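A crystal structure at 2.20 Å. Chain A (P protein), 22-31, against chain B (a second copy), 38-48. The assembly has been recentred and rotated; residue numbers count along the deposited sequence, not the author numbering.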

# COMPACT_ATOMS: atom_id res chain seq x y z
N HIS A 22 13.32 -10.50 -10.34
CA HIS A 22 12.53 -9.50 -11.04
C HIS A 22 11.36 -9.02 -10.17
O HIS A 22 11.02 -7.84 -10.18
N LEU A 23 10.76 -9.94 -9.42
CA LEU A 23 9.75 -9.57 -8.43
C LEU A 23 10.32 -8.59 -7.43
O LEU A 23 9.68 -7.61 -7.06
N GLU A 24 11.54 -8.88 -7.00
CA GLU A 24 12.25 -8.09 -6.01
C GLU A 24 12.45 -6.67 -6.49
O GLU A 24 12.27 -5.72 -5.72
N GLN A 25 12.85 -6.53 -7.75
CA GLN A 25 13.04 -5.22 -8.37
C GLN A 25 11.75 -4.42 -8.30
O GLN A 25 11.78 -3.22 -8.03
N LYS A 26 10.62 -5.07 -8.57
CA LYS A 26 9.32 -4.38 -8.57
C LYS A 26 8.90 -4.00 -7.16
O LYS A 26 8.35 -2.93 -6.95
N VAL A 27 9.17 -4.88 -6.20
CA VAL A 27 8.87 -4.55 -4.81
C VAL A 27 9.69 -3.33 -4.39
O VAL A 27 9.18 -2.42 -3.74
N ASP A 28 10.96 -3.31 -4.78
CA ASP A 28 11.81 -2.15 -4.53
C ASP A 28 11.19 -0.84 -5.06
O ASP A 28 11.28 0.20 -4.41
N LYS A 29 10.58 -0.89 -6.25
CA LYS A 29 9.98 0.33 -6.82
C LYS A 29 8.75 0.77 -6.04
O LYS A 29 8.52 1.95 -5.85
N VAL A 30 7.96 -0.19 -5.59
CA VAL A 30 6.82 0.12 -4.75
C VAL A 30 7.30 0.73 -3.43
O VAL A 30 6.80 1.76 -3.02
N LEU A 31 8.28 0.09 -2.79
CA LEU A 31 8.86 0.62 -1.56
C LEU A 31 9.28 2.08 -1.70
O LEU A 31 9.01 2.89 -0.81
N THR B 38 -0.12 -5.40 -8.78
CA THR B 38 -0.78 -6.51 -9.46
C THR B 38 0.23 -7.42 -10.15
O THR B 38 0.13 -8.64 -10.04
N GLN B 39 1.19 -6.83 -10.85
CA GLN B 39 2.25 -7.60 -11.50
C GLN B 39 3.01 -8.42 -10.49
O GLN B 39 3.37 -9.57 -10.75
N ILE B 40 3.28 -7.84 -9.33
CA ILE B 40 4.02 -8.57 -8.31
C ILE B 40 3.23 -9.79 -7.86
O ILE B 40 3.78 -10.89 -7.74
N LYS B 41 1.93 -9.60 -7.64
CA LYS B 41 1.06 -10.68 -7.18
C LYS B 41 1.02 -11.81 -8.20
O LYS B 41 1.17 -12.99 -7.84
N ASN B 42 0.81 -11.46 -9.46
CA ASN B 42 0.72 -12.43 -10.55
C ASN B 42 2.03 -13.18 -10.79
O ASN B 42 2.02 -14.38 -11.08
N GLU B 43 3.16 -12.47 -10.69
CA GLU B 43 4.45 -13.12 -10.90
C GLU B 43 4.81 -14.03 -9.73
O GLU B 43 5.36 -15.12 -9.93
N LEU B 44 4.49 -13.60 -8.52
CA LEU B 44 4.76 -14.42 -7.35
C LEU B 44 3.90 -15.68 -7.39
O LEU B 44 4.36 -16.78 -7.06
N SER B 45 2.65 -15.51 -7.81
CA SER B 45 1.71 -16.61 -7.91
C SER B 45 2.19 -17.67 -8.89
O SER B 45 2.03 -18.87 -8.66
N THR B 46 2.77 -17.23 -10.00
CA THR B 46 3.36 -18.15 -10.97
C THR B 46 4.51 -18.93 -10.33
O THR B 46 4.66 -20.13 -10.55
N VAL B 47 5.33 -18.23 -9.55
CA VAL B 47 6.45 -18.89 -8.90
C VAL B 47 5.96 -19.95 -7.91
O VAL B 47 6.45 -21.08 -7.90
N LYS B 48 4.99 -19.57 -7.09
CA LYS B 48 4.36 -20.45 -6.12
C LYS B 48 3.82 -21.73 -6.76
O LYS B 48 4.11 -22.85 -6.31

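Knobs-into-holes packing, in which one side chain of a helix drops into a hollow framed by four residues of its neighbour, is well illustrated by two helices from separate copies of the P protein. They run nearly antiparallel, at 157°, with axes 9.7 Å apart at closest approach, and the exchange is reciprocal. L23(A) leaves its backbone sideways, but its m,t rotamer brings the tip into a hollow formed by I40(B), E43(B), L44(B) and V47(B). L23(A) CD2 lies 3.2 Å from I40(B) O and 3.4 Å from E43(B) CB, while L23(A) CD1 reaches 3.6 Å from L44(B) CA; the knob thus rests on the backbone itself. I40(B), also m,t and also sideways at its base, returns the gesture among L23(A), K26(A), V27(A) and V30(A). I40(B) CD1 comes within 3.9 Å of V27(A) CG2 and 4.0 Å of V30(A) CG2, both valines being t, and I40(B) CG1 packs 3.6 Å from K26(A) CB. The two knobs also touch each other, L23(A) CD2 to I40(B) CG2 at 3.6 Å. To one side of the two knobs lies a polar pair. K26(A) extends (m,t,t,m) beside E43(B) (m,t), K26(A) CE 3.3 Å from E43(B) OE2; K26(A) NZ stands 4.2 Å from E43(B) OE2, so the opposite charges lie near each other without forming a salt bridge.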

# COMPACT_ATOMS: atom_id res chain seq x y z
CB HIS A 22 12.05 -10.03 -12.40
CG HIS A 22 13.15 -10.54 -13.27
ND1 HIS A 22 14.48 -10.19 -13.08
CD2 HIS A 22 13.13 -11.36 -14.35
CE1 HIS A 22 15.22 -10.78 -14.00
NE2 HIS A 22 14.43 -11.50 -14.78
CB LEU A 23 9.27 -10.80 -7.67
CG LEU A 23 8.18 -11.54 -8.42
CD1 LEU A 23 8.02 -12.93 -7.87
CD2 LEU A 23 6.90 -10.73 -8.32
CB GLU A 24 13.60 -8.74 -5.73
CG GLU A 24 14.05 -8.68 -4.31
CD GLU A 24 15.17 -9.68 -4.02
OE1 GLU A 24 15.93 -9.44 -3.07
OE2 GLU A 24 15.28 -10.69 -4.74
CB GLN A 25 13.45 -5.34 -9.83
CG GLN A 25 14.73 -6.07 -10.11
CD GLN A 25 14.99 -6.20 -11.60
OE1 GLN A 25 15.35 -7.27 -12.10
NE2 GLN A 25 14.79 -5.10 -12.33
CB LYS A 26 8.23 -5.22 -9.23
CG LYS A 26 8.29 -5.27 -10.74
CD LYS A 26 7.35 -6.33 -11.28
CE LYS A 26 7.54 -6.55 -12.77
NZ LYS A 26 7.21 -5.33 -13.55
CB VAL A 27 9.13 -5.75 -3.88
CG1 VAL A 27 9.05 -5.32 -2.42
CG2 VAL A 27 8.12 -6.85 -4.16
CB ASP A 28 13.21 -2.34 -5.12
CG ASP A 28 14.06 -3.34 -4.34
OD1 ASP A 28 13.72 -3.64 -3.17
OD2 ASP A 28 15.08 -3.82 -4.88
CB LYS A 29 9.63 0.16 -8.30
CG LYS A 29 10.82 -0.03 -9.22
CD LYS A 29 10.39 -0.07 -10.68
CE LYS A 29 11.39 -0.84 -11.54
NZ LYS A 29 12.77 -0.27 -11.43
CB VAL A 30 5.95 -1.11 -4.48
CG1 VAL A 30 4.96 -0.82 -3.37
CG2 VAL A 30 5.22 -1.51 -5.76
CB LEU A 31 10.07 -0.20 -1.11
CG LEU A 31 9.77 -1.22 -0.02
CD1 LEU A 31 11.05 -1.90 0.45
CD2 LEU A 31 9.04 -0.53 1.13
CB THR B 38 -1.80 -6.01 -10.50
OG1 THR B 38 -2.80 -5.21 -9.85
CG2 THR B 38 -2.48 -7.18 -11.19
CB GLN B 39 3.23 -6.67 -12.21
CG GLN B 39 2.87 -6.33 -13.64
CD GLN B 39 3.73 -5.21 -14.18
OE1 GLN B 39 3.76 -4.11 -13.62
NE2 GLN B 39 4.44 -5.47 -15.27
CB ILE B 40 4.42 -7.68 -7.12
CG1 ILE B 40 5.35 -6.55 -7.60
CG2 ILE B 40 5.11 -8.52 -6.04
CD1 ILE B 40 5.50 -5.39 -6.61
CB LYS B 41 -0.36 -10.15 -6.94
CG LYS B 41 -1.27 -11.13 -6.22
CD LYS B 41 -2.74 -10.86 -6.49
CE LYS B 41 -3.16 -11.36 -7.87
NZ LYS B 41 -4.65 -11.40 -8.04
CB ASN B 42 0.26 -11.76 -11.85
CG ASN B 42 -1.18 -11.25 -11.77
OD1 ASN B 42 -1.97 -11.70 -10.94
ND2 ASN B 42 -1.52 -10.32 -12.66
CB GLU B 43 5.56 -12.08 -11.15
CG GLU B 43 5.55 -11.49 -12.56
CD GLU B 43 6.25 -10.13 -12.65
OE1 GLU B 43 7.32 -9.96 -12.04
OE2 GLU B 43 5.72 -9.23 -13.35
CB LEU B 44 4.53 -13.65 -6.06
CG LEU B 44 4.83 -14.41 -4.77
CD1 LEU B 44 6.27 -14.94 -4.78
CD2 LEU B 44 4.58 -13.55 -3.56
CB SER B 45 0.34 -16.08 -8.34
OG SER B 45 -0.65 -17.09 -8.27
CB THR B 46 3.87 -17.39 -12.21
OG1 THR B 46 2.77 -16.80 -12.90
CG2 THR B 46 4.60 -18.35 -13.16
CB VAL B 47 7.35 -17.89 -8.18
CG1 VAL B 47 8.43 -18.62 -7.36
CG2 VAL B 47 7.98 -16.95 -9.19
CB LYS B 48 3.23 -19.71 -5.41
CG LYS B 48 2.45 -20.57 -4.43
CD LYS B 48 1.66 -19.72 -3.46
CE LYS B 48 0.27 -19.44 -3.96
NZ LYS B 48 -0.54 -20.68 -4.01